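Local coordinates for NikO protein (Streptomyces tendae, PDB 4FQD) that is an enolpyruvyl transferase of the MurA subfamily, essential in nikkomycin biosynthesis, that probably uses phosphoenolpyruvate as donor, at residues F369-R381 with C395-T407. The protein carries 4 engineered substitutions. Residues are numbered along the deposited sequence; the frame is centred on the assembly and turned at random.
Sequences FGFAPELEALGIR and CPPHRPGTDLRAT
Glu374 reaches from helix 372-378 to the edge of strand 402-405, where its OE1 accepts a nearly straight bond from Arg405 N (3.0 Å, 169°). The chain bends at chi2 (-56°), and the N-H meets OE1 from above the carboxylate plane. Replacing Glu374 with an alanine removes the carboxylate and would probably leave the Arg405 N-H without this acceptor and open a gap beside Leu404. One helical turn on, Leu378 spreads its branches: CD1 meets Leu404 CD2 at 3.8 Å, the two side chains crossing at about a right angle, while CD2 lies against Thr402 OG1. Its carbonyl O is gripped by His398 N and Arg399 N, both at 2.8 Å and from opposite faces of the carbonyl plane. The His398 ring is fixed in rotation by an in-plane bond from ND1 to Pro396 O (3.1 Å). Gly379 ends the helix in a Schellman motif, its CA over one face of the extended Arg399's guanidinium. Arg381 N donates to Cys395 SG (3.3 Å), and Ile380 CD1 lies against Pro397 CD. Helix 409-419 receives Leu375 and Leu378, helix 344-351 receives Ile380, and strand 402-405 pairs in parallel with strand 425-429 at its sheet's margin, within the beta/alpha inverse barrel.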
loop_
_atom_site.group_PDB
_atom_site.type_symbol
_atom_site.label_atom_id
_atom_site.label_comp_id
_atom_site.label_asym_id
_atom_site.label_seq_id
_atom_site.Cartn_x
_atom_site.Cartn_y
_atom_site.Cartn_z
ATOM N N PHE A 369 13.643 3.122 -7.625
ATOM C CA PHE A 369 14.289 2.543 -6.460
ATOM C C PHE A 369 15.762 2.331 -6.776
ATOM O O PHE A 369 16.378 1.374 -6.309
ATOM C CB PHE A 369 13.630 1.215 -6.088
ATOM C CG PHE A 369 12.225 1.356 -5.578
ATOM C CD1 PHE A 369 11.887 2.391 -4.721
ATOM C CD2 PHE A 369 11.241 0.459 -5.959
ATOM C CE1 PHE A 369 10.594 2.525 -4.250
ATOM C CE2 PHE A 369 9.946 0.588 -5.490
ATOM C CZ PHE A 369 9.622 1.623 -4.635
ATOM N N GLY A 370 16.321 3.232 -7.580
ATOM C CA GLY A 370 17.709 3.138 -7.996
ATOM C C GLY A 370 18.696 3.420 -6.879
ATOM O O GLY A 370 19.893 3.173 -7.022
ATOM N N PHE A 371 18.193 3.943 -5.766
ATOM C CA PHE A 371 19.028 4.215 -4.602
ATOM C C PHE A 371 19.253 2.948 -3.783
ATOM O O PHE A 371 20.216 2.852 -3.022
ATOM C CB PHE A 371 18.385 5.298 -3.728
ATOM C CG PHE A 371 17.007 4.946 -3.235
ATOM C CD1 PHE A 371 15.885 5.276 -3.976
ATOM C CD2 PHE A 371 16.835 4.287 -2.028
ATOM C CE1 PHE A 371 14.616 4.953 -3.525
ATOM C CE2 PHE A 371 15.571 3.961 -1.572
ATOM C CZ PHE A 371 14.461 4.296 -2.321
ATOM N N ALA A 372 18.357 1.980 -3.950
ATOM C CA ALA A 372 18.385 0.741 -3.170
ATOM C C ALA A 372 19.678 -0.090 -3.268
ATOM O O ALA A 372 20.213 -0.502 -2.239
ATOM C CB ALA A 372 17.151 -0.123 -3.474
ATOM N N PRO A 373 20.182 -0.346 -4.493
ATOM C CA PRO A 373 21.418 -1.137 -4.565
ATOM C C PRO A 373 22.613 -0.415 -3.945
ATOM O O PRO A 373 23.576 -1.062 -3.533
ATOM C CB PRO A 373 21.638 -1.312 -6.072
ATOM C CG PRO A 373 20.292 -1.113 -6.679
ATOM C CD PRO A 373 19.645 -0.064 -5.836
ATOM N N GLU A 374 22.547 0.910 -3.882
ATOM C CA GLU A 374 23.625 1.697 -3.298
ATOM C C GLU A 374 23.550 1.677 -1.774
ATOM O O GLU A 374 24.576 1.646 -1.096
ATOM C CB GLU A 374 23.589 3.132 -3.822
ATOM C CG GLU A 374 23.697 3.229 -5.333
ATOM C CD GLU A 374 24.939 2.547 -5.870
ATOM O OE1 GLU A 374 26.052 2.884 -5.412
ATOM O OE2 GLU A 374 24.802 1.668 -6.747
ATOM N N LEU A 375 22.331 1.696 -1.243
ATOM C CA LEU A 375 22.123 1.564 0.195
ATOM C C LEU A 375 22.535 0.173 0.661
ATOM O O LEU A 375 22.938 -0.015 1.808
ATOM C CB LEU A 375 20.657 1.815 0.558
ATOM C CG LEU A 375 20.145 3.253 0.480
ATOM C CD1 LEU A 375 18.671 3.305 0.847
ATOM C CD2 LEU A 375 20.956 4.159 1.393
ATOM N N GLU A 376 22.426 -0.796 -0.243
ATOM C CA GLU A 376 22.808 -2.175 0.040
ATOM C C GLU A 376 24.296 -2.271 0.358
ATOM O O GLU A 376 24.710 -3.055 1.211
ATOM C CB GLU A 376 22.481 -3.067 -1.160
ATOM C CG GLU A 376 22.494 -4.554 -0.859
ATOM C CD GLU A 376 21.117 -5.085 -0.519
ATOM O OE1 GLU A 376 20.122 -4.457 -0.936
ATOM O OE2 GLU A 376 21.027 -6.126 0.164
ATOM N N ALA A 377 25.094 -1.465 -0.337
ATOM C CA ALA A 377 26.541 -1.459 -0.155
ATOM C C ALA A 377 26.936 -0.956 1.229
ATOM O O ALA A 377 27.987 -1.322 1.755
ATOM C CB ALA A 377 27.206 -0.618 -1.237
ATOM N N LEU A 378 26.089 -0.116 1.816
ATOM C CA LEU A 378 26.365 0.450 3.131
ATOM C C LEU A 378 26.001 -0.510 4.261
ATOM O O LEU A 378 26.415 -0.320 5.403
ATOM C CB LEU A 378 25.633 1.781 3.311
ATOM C CG LEU A 378 26.114 2.935 2.429
ATOM C CD1 LEU A 378 25.305 4.190 2.704
ATOM C CD2 LEU A 378 27.599 3.193 2.642
ATOM N N GLY A 379 25.226 -1.540 3.936
ATOM C CA GLY A 379 24.835 -2.535 4.918
ATOM C C GLY A 379 23.333 -2.655 5.081
ATOM O O GLY A 379 22.842 -3.567 5.745
ATOM N N ILE A 380 22.600 -1.731 4.469
ATOM C CA ILE A 380 21.144 -1.732 4.541
ATOM C C ILE A 380 20.557 -2.850 3.681
ATOM O O ILE A 380 20.901 -2.989 2.509
ATOM C CB ILE A 380 20.564 -0.375 4.098
ATOM C CG1 ILE A 380 21.191 0.757 4.915
ATOM C CG2 ILE A 380 19.051 -0.366 4.238
ATOM C CD1 ILE A 380 20.698 2.134 4.532
ATOM N N ARG A 381 19.673 -3.647 4.274
ATOM C CA ARG A 381 19.072 -4.784 3.583
ATOM C C ARG A 381 17.799 -4.374 2.850
ATOM O O ARG A 381 16.817 -3.976 3.477
ATOM C CB ARG A 381 18.738 -5.892 4.581
ATOM C CG ARG A 381 19.850 -6.222 5.564
ATOM C CD ARG A 381 20.808 -7.260 5.013
ATOM N NE ARG A 381 21.344 -8.105 6.075
ATOM C CZ ARG A 381 22.406 -7.799 6.814
ATOM N NH1 ARG A 381 23.054 -6.662 6.606
ATOM N NH2 ARG A 381 22.819 -8.629 7.761
ATOM N N CYS A 395 18.543 -2.519 10.050
ATOM C CA CYS A 395 19.716 -2.691 9.202
ATOM C C CYS A 395 20.373 -1.349 8.885
ATOM O O CYS A 395 20.466 -0.961 7.721
ATOM C CB CYS A 395 19.335 -3.408 7.905
ATOM S SG CYS A 395 17.996 -2.616 6.981
ATOM N N PRO A 396 20.845 -0.639 9.923
ATOM C CA PRO A 396 21.419 0.693 9.703
ATOM C C PRO A 396 22.727 0.614 8.926
ATOM O O PRO A 396 23.460 -0.364 9.069
ATOM C CB PRO A 396 21.674 1.197 11.125
ATOM C CG PRO A 396 21.886 -0.036 11.922
ATOM C CD PRO A 396 20.983 -1.074 11.324
ATOM N N PRO A 397 23.013 1.634 8.101
ATOM C CA PRO A 397 24.244 1.673 7.305
ATOM C C PRO A 397 25.475 1.741 8.202
ATOM O O PRO A 397 25.486 2.506 9.167
ATOM C CB PRO A 397 24.096 2.967 6.497
ATOM C CG PRO A 397 23.149 3.807 7.289
ATOM C CD PRO A 397 22.190 2.841 7.911
ATOM N N HIS A 398 26.496 0.949 7.888
ATOM C CA HIS A 398 27.685 0.889 8.729
ATOM C C HIS A 398 28.962 0.604 7.942
ATOM O O HIS A 398 30.054 0.953 8.384
ATOM C CB HIS A 398 27.504 -0.158 9.834
ATOM C CG HIS A 398 27.328 -1.554 9.323
ATOM N ND1 HIS A 398 26.104 -2.058 8.939
ATOM C CD2 HIS A 398 28.222 -2.555 9.135
ATOM C CE1 HIS A 398 26.251 -3.307 8.534
ATOM N NE2 HIS A 398 27.527 -3.632 8.644
ATOM N N ARG A 399 28.822 -0.024 6.780
ATOM C CA ARG A 399 29.978 -0.413 5.977
ATOM C C ARG A 399 30.662 0.782 5.314
ATOM O O ARG A 399 30.049 1.488 4.514
ATOM C CB ARG A 399 29.570 -1.439 4.917
ATOM C CG ARG A 399 29.019 -2.731 5.495
ATOM C CD ARG A 399 28.467 -3.634 4.407
ATOM N NE ARG A 399 27.867 -4.844 4.959
ATOM C CZ ARG A 399 27.132 -5.700 4.256
ATOM N NH1 ARG A 399 26.900 -5.478 2.969
ATOM N NH2 ARG A 399 26.623 -6.775 4.842
ATOM N N PRO A 400 31.941 1.012 5.652
ATOM C CA PRO A 400 32.737 2.096 5.076
ATOM C C PRO A 400 33.565 1.625 3.883
ATOM O O PRO A 400 33.608 0.431 3.589
ATOM C CB PRO A 400 33.667 2.468 6.227
ATOM C CG PRO A 400 33.927 1.155 6.896
ATOM C CD PRO A 400 32.666 0.328 6.739
ATOM N N GLY A 401 34.217 2.566 3.205
ATOM C CA GLY A 401 35.111 2.243 2.107
ATOM C C GLY A 401 34.407 1.839 0.827
ATOM O O GLY A 401 34.923 1.030 0.058
ATOM N N THR A 402 33.230 2.408 0.592
ATOM C CA THR A 402 32.460 2.095 -0.607
ATOM C C THR A 402 32.439 3.259 -1.592
ATOM O O THR A 402 32.752 4.395 -1.235
ATOM C CB THR A 402 31.008 1.715 -0.259
ATOM O OG1 THR A 402 30.389 2.792 0.457
ATOM C CG2 THR A 402 30.976 0.458 0.599
ATOM N N ASP A 403 32.070 2.963 -2.834
ATOM C CA ASP A 403 31.912 3.986 -3.862
ATOM C C ASP A 403 30.469 4.035 -4.342
ATOM O O ASP A 403 30.041 3.199 -5.139
ATOM C CB ASP A 403 32.842 3.720 -5.046
ATOM C CG ASP A 403 34.298 3.938 -4.704
ATOM O OD1 ASP A 403 34.703 5.110 -4.551
ATOM O OD2 ASP A 403 35.040 2.941 -4.600
ATOM N N LEU A 404 29.724 5.021 -3.858
ATOM C CA LEU A 404 28.302 5.124 -4.166
ATOM C C LEU A 404 28.035 5.986 -5.395
ATOM O O LEU A 404 28.626 7.051 -5.564
ATOM C CB LEU A 404 27.532 5.670 -2.960
ATOM C CG LEU A 404 26.966 4.654 -1.962
ATOM C CD1 LEU A 404 28.013 3.649 -1.526
ATOM C CD2 LEU A 404 26.392 5.367 -0.753
ATOM N N ARG A 405 27.138 5.512 -6.253
ATOM C CA ARG A 405 26.743 6.263 -7.438
ATOM C C ARG A 405 25.278 6.673 -7.353
ATOM O O ARG A 405 24.397 5.831 -7.173
ATOM C CB ARG A 405 26.982 5.441 -8.705
ATOM C CG ARG A 405 26.476 6.114 -9.971
ATOM C CD ARG A 405 26.605 5.204 -11.181
ATOM N NE ARG A 405 26.077 5.830 -12.389
ATOM C CZ ARG A 405 26.772 6.655 -13.165
ATOM N NH1 ARG A 405 28.025 6.958 -12.855
ATOM N NH2 ARG A 405 26.216 7.181 -14.248
ATOM N N ALA A 406 25.022 7.971 -7.482
ATOM C CA ALA A 406 23.659 8.487 -7.452
ATOM C C ALA A 406 23.000 8.343 -8.818
ATOM O O ALA A 406 23.621 8.601 -9.846
ATOM C CB ALA A 406 23.652 9.937 -7.010
ATOM N N THR A 407 21.738 7.927 -8.823
ATOM C CA THR A 407 20.999 7.754 -10.067
ATOM C C THR A 407 20.096 8.948 -10.347
ATOM O O THR A 407 19.746 9.213 -11.497
ATOM C CB THR A 407 20.148 6.470 -10.048
ATOM O OG1 THR A 407 19.278 6.487 -8.909
ATOM C CG2 THR A 407 21.039 5.239 -9.982
HETATM O O HOH W 1 21.641 5.489 -6.708
HETATM O O HOH W 2 22.635 -3.452 8.510
#